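Local coordinates for trilobed Protease (PDB 2GOP), which probably degrades peptides as a protease, the modelled part being its seven-bladed beta-propeller domain, with an open Velcro topology, at residues K198-I202 with F214-Y220. Residue numbers count along the deposited sequence, not the author numbering.
Sequences KFWDI and FEKVSFY
Strand 200-206 pairs antiparallel with the fourth, outer strand of its blade, 209-217, in two hydrogen-bonded pairs. I202 N donates to F214 O (2.9 Å) and F214 N to I202 O (3.1 Å); W200 N donates to V217 O (2.7 Å) and V217 N to W200 O (2.8 Å). The extra residue between these pairs makes a G1 beta bulge, where K216 adopts phi/psi 45/67. Its N, badly angled for W200 O, donates instead to D201 OD1 (2.8 Å); a short carboxylate (chi1 m) suits this. K216's long chain lays CE over the F199 ring (4.0 Å to the centroid). D201 OD1 also hydrogen-bonds H189 ND1, S218 OG hydrogen-bonds K234 O, and E215 OE1 and K216 NZ form salt bridges with K212 and E191. F219 O is buried without a partner. Y220 (chi1 p) sets CB over the five-membered ring of W200 (4.2 Å to its centroid), and branched I202 packs CD1 on F214 CD2 (3.9 Å). Leaving one blade's outer strand for the next blade's first, 219-224, is characteristic of a beta-propeller.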
ATOM      1  N   LYS A 198     -10.729   2.740   0.082  1.00 57.84           N
ATOM      2  CA  LYS A 198     -10.154   4.000   0.560  1.00 54.92           C
ATOM      3  C   LYS A 198     -10.735   5.193  -0.197  1.00 50.49           C
ATOM      4  O   LYS A 198     -10.789   5.189  -1.428  1.00 49.33           O
ATOM      5  CB  LYS A 198      -8.627   3.978   0.464  1.00 55.81           C
ATOM      6  CG  LYS A 198      -7.985   2.987   1.437  1.00 57.00           C
ATOM      7  CD  LYS A 198      -6.557   3.373   1.812  1.00 57.49           C
ATOM      8  CE  LYS A 198      -6.000   2.445   2.897  1.00 58.26           C
ATOM      9  NZ  LYS A 198      -4.663   2.881   3.409  1.00 59.23           N
ATOM     10  N   PHE A 199     -11.186   6.198   0.553  1.00 46.27           N
ATOM     11  CA  PHE A 199     -11.759   7.408  -0.021  1.00 43.98           C
ATOM     12  C   PHE A 199     -10.982   8.632   0.408  1.00 40.31           C
ATOM     13  O   PHE A 199     -10.332   8.641   1.454  1.00 34.34           O
ATOM     14  CB  PHE A 199     -13.219   7.568   0.378  1.00 44.97           C
ATOM     15  CG  PHE A 199     -14.134   6.581  -0.277  1.00 45.51           C
ATOM     16  CD1 PHE A 199     -14.601   6.802  -1.563  1.00 46.76           C
ATOM     17  CD2 PHE A 199     -14.530   5.431   0.391  1.00 48.85           C
ATOM     18  CE1 PHE A 199     -15.448   5.889  -2.178  1.00 47.21           C
ATOM     19  CE2 PHE A 199     -15.381   4.513  -0.210  1.00 48.27           C
ATOM     20  CZ  PHE A 199     -15.841   4.744  -1.500  1.00 48.54           C
ATOM     21  N   TRP A 200     -11.074   9.667  -0.417  1.00 37.46           N
ATOM     22  CA  TRP A 200     -10.351  10.907  -0.221  1.00 39.48           C
ATOM     23  C   TRP A 200     -11.282  12.092  -0.335  1.00 36.97           C
ATOM     24  O   TRP A 200     -12.273  12.039  -1.059  1.00 35.43           O
ATOM     25  CB  TRP A 200      -9.268  11.029  -1.286  1.00 41.10           C
ATOM     26  CG  TRP A 200      -8.404   9.832  -1.299  1.00 42.77           C
ATOM     27  CD1 TRP A 200      -8.637   8.647  -1.951  1.00 43.41           C
ATOM     28  CD2 TRP A 200      -7.198   9.670  -0.584  1.00 38.79           C
ATOM     29  NE1 TRP A 200      -7.622   7.769  -1.694  1.00 45.41           N
ATOM     30  CE2 TRP A 200      -6.723   8.377  -0.856  1.00 42.14           C
ATOM     31  CE3 TRP A 200      -6.457  10.504   0.252  1.00 41.38           C
ATOM     32  CZ2 TRP A 200      -5.540   7.894  -0.318  1.00 44.88           C
ATOM     33  CZ3 TRP A 200      -5.285  10.027   0.789  1.00 45.42           C
ATOM     34  CH2 TRP A 200      -4.833   8.736   0.505  1.00 46.11           C
ATOM     35  N   ASP A 201     -10.966  13.142   0.414  1.00 34.76           N
ATOM     36  CA  ASP A 201     -11.456  14.485   0.124  1.00 35.97           C
ATOM     37  C   ASP A 201     -10.296  15.233  -0.519  1.00 34.78           C
ATOM     38  O   ASP A 201      -9.149  15.038  -0.135  1.00 38.58           O
ATOM     39  CB  ASP A 201     -11.889  15.201   1.398  1.00 36.57           C
ATOM     40  CG  ASP A 201     -13.047  14.514   2.094  1.00 38.81           C
ATOM     41  OD1 ASP A 201     -13.854  13.846   1.416  1.00 37.87           O
ATOM     42  OD2 ASP A 201     -13.142  14.647   3.327  1.00 41.16           O
ATOM     43  N   ILE A 202     -10.586  16.057  -1.516  1.00 35.69           N
ATOM     44  CA  ILE A 202      -9.538  16.823  -2.207  1.00 35.83           C
ATOM     45  C   ILE A 202      -9.885  18.304  -2.174  1.00 36.07           C
ATOM     46  O   ILE A 202     -10.962  18.707  -2.618  1.00 36.18           O
ATOM     47  CB  ILE A 202      -9.353  16.395  -3.666  1.00 35.15           C
ATOM     48  CG1 ILE A 202      -9.061  14.889  -3.756  1.00 36.56           C
ATOM     49  CG2 ILE A 202      -8.225  17.231  -4.323  1.00 33.82           C
ATOM     50  CD1 ILE A 202      -9.170  14.322  -5.162  1.00 29.40           C
ATOM     51  N   PHE A 214     -13.452  17.896  -4.230  1.00 37.54           N
ATOM     52  CA  PHE A 214     -14.043  16.560  -4.300  1.00 38.19           C
ATOM     53  C   PHE A 214     -14.305  16.008  -2.911  1.00 37.06           C
ATOM     54  O   PHE A 214     -13.457  16.116  -2.026  1.00 33.56           O
ATOM     55  CB  PHE A 214     -13.137  15.611  -5.082  1.00 39.00           C
ATOM     56  CG  PHE A 214     -12.938  16.017  -6.507  1.00 38.37           C
ATOM     57  CD1 PHE A 214     -13.931  15.799  -7.440  1.00 40.83           C
ATOM     58  CD2 PHE A 214     -11.764  16.648  -6.912  1.00 39.91           C
ATOM     59  CE1 PHE A 214     -13.757  16.177  -8.763  1.00 40.82           C
ATOM     60  CE2 PHE A 214     -11.584  17.038  -8.230  1.00 39.94           C
ATOM     61  CZ  PHE A 214     -12.586  16.810  -9.155  1.00 40.29           C
ATOM     62  N   GLU A 215     -15.483  15.412  -2.740  1.00 36.74           N
ATOM     63  CA  GLU A 215     -15.914  14.833  -1.468  1.00 38.94           C
ATOM     64  C   GLU A 215     -16.017  13.313  -1.569  1.00 37.84           C
ATOM     65  O   GLU A 215     -16.717  12.800  -2.432  1.00 37.33           O
ATOM     66  CB  GLU A 215     -17.277  15.422  -1.079  1.00 39.43           C
ATOM     67  CG  GLU A 215     -17.956  14.751   0.102  1.00 41.91           C
ATOM     68  CD  GLU A 215     -17.163  14.840   1.380  1.00 49.25           C
ATOM     69  OE1 GLU A 215     -16.364  15.788   1.544  1.00 54.66           O
ATOM     70  OE2 GLU A 215     -17.346  13.955   2.235  1.00 55.19           O
ATOM     71  N   LYS A 216     -15.317  12.603  -0.688  1.00 39.38           N
ATOM     72  CA  LYS A 216     -15.375  11.144  -0.629  1.00 39.16           C
ATOM     73  C   LYS A 216     -15.299  10.490  -2.016  1.00 39.62           C
ATOM     74  O   LYS A 216     -16.256   9.874  -2.492  1.00 36.83           O
ATOM     75  CB  LYS A 216     -16.639  10.692   0.106  1.00 39.62           C
ATOM     76  CG  LYS A 216     -16.593   9.247   0.547  1.00 42.40           C
ATOM     77  CD  LYS A 216     -17.951   8.780   1.056  1.00 44.60           C
ATOM     78  CE  LYS A 216     -18.009   7.263   1.123  1.00 46.64           C
ATOM     79  NZ  LYS A 216     -19.319   6.799   1.662  1.00 47.75           N
ATOM     80  N   VAL A 217     -14.136  10.628  -2.645  1.00 39.25           N
ATOM     81  CA  VAL A 217     -13.878  10.064  -3.953  1.00 37.54           C
ATOM     82  C   VAL A 217     -12.793   9.012  -3.778  1.00 38.12           C
ATOM     83  O   VAL A 217     -11.979   9.102  -2.863  1.00 38.60           O
ATOM     84  CB  VAL A 217     -13.451  11.163  -4.960  1.00 38.17           C
ATOM     85  CG1 VAL A 217     -14.644  12.086  -5.277  1.00 34.81           C
ATOM     86  CG2 VAL A 217     -12.248  11.973  -4.429  1.00 33.73           C
ATOM     87  N   SER A 218     -12.789   8.008  -4.642  1.00 37.94           N
ATOM     88  CA  SER A 218     -11.818   6.923  -4.560  1.00 38.32           C
ATOM     89  C   SER A 218     -10.567   7.193  -5.404  1.00 37.31           C
ATOM     90  O   SER A 218      -9.929   6.272  -5.899  1.00 39.31           O
ATOM     91  CB  SER A 218     -12.474   5.604  -4.975  1.00 40.54           C
ATOM     92  OG  SER A 218     -13.239   5.774  -6.156  1.00 47.67           O
ATOM     93  N   PHE A 219     -10.196   8.455  -5.549  1.00 36.71           N
ATOM     94  CA  PHE A 219      -8.946   8.797  -6.228  1.00 36.01           C
ATOM     95  C   PHE A 219      -8.330  10.003  -5.573  1.00 36.06           C
ATOM     96  O   PHE A 219      -8.954  10.652  -4.752  1.00 35.09           O
ATOM     97  CB  PHE A 219      -9.171   9.050  -7.727  1.00 36.59           C
ATOM     98  CG  PHE A 219     -10.337   9.958  -8.023  1.00 37.99           C
ATOM     99  CD1 PHE A 219     -10.257  11.328  -7.778  1.00 38.28           C
ATOM    100  CD2 PHE A 219     -11.525   9.439  -8.545  1.00 39.53           C
ATOM    101  CE1 PHE A 219     -11.347  12.164  -8.036  1.00 38.35           C
ATOM    102  CE2 PHE A 219     -12.606  10.261  -8.809  1.00 35.96           C
ATOM    103  CZ  PHE A 219     -12.521  11.626  -8.548  1.00 38.74           C
ATOM    104  N   TYR A 220      -7.086  10.291  -5.938  1.00 36.24           N
ATOM    105  CA  TYR A 220      -6.396  11.435  -5.402  1.00 35.15           C
ATOM    106  C   TYR A 220      -5.482  12.030  -6.474  1.00 36.16           C
ATOM    107  O   TYR A 220      -5.122  11.368  -7.442  1.00 35.53           O
ATOM    108  CB  TYR A 220      -5.635  11.043  -4.134  1.00 37.34           C
ATOM    109  CG  TYR A 220      -4.661   9.929  -4.321  1.00 35.88           C
ATOM    110  CD1 TYR A 220      -3.348  10.193  -4.702  1.00 38.05           C
ATOM    111  CD2 TYR A 220      -5.041   8.604  -4.113  1.00 36.58           C
ATOM    112  CE1 TYR A 220      -2.432   9.154  -4.882  1.00 37.21           C
ATOM    113  CE2 TYR A 220      -4.145   7.570  -4.291  1.00 37.85           C
ATOM    114  CZ  TYR A 220      -2.838   7.852  -4.675  1.00 39.17           C
ATOM    115  OH  TYR A 220      -1.935   6.830  -4.843  1.00 40.88           O
TER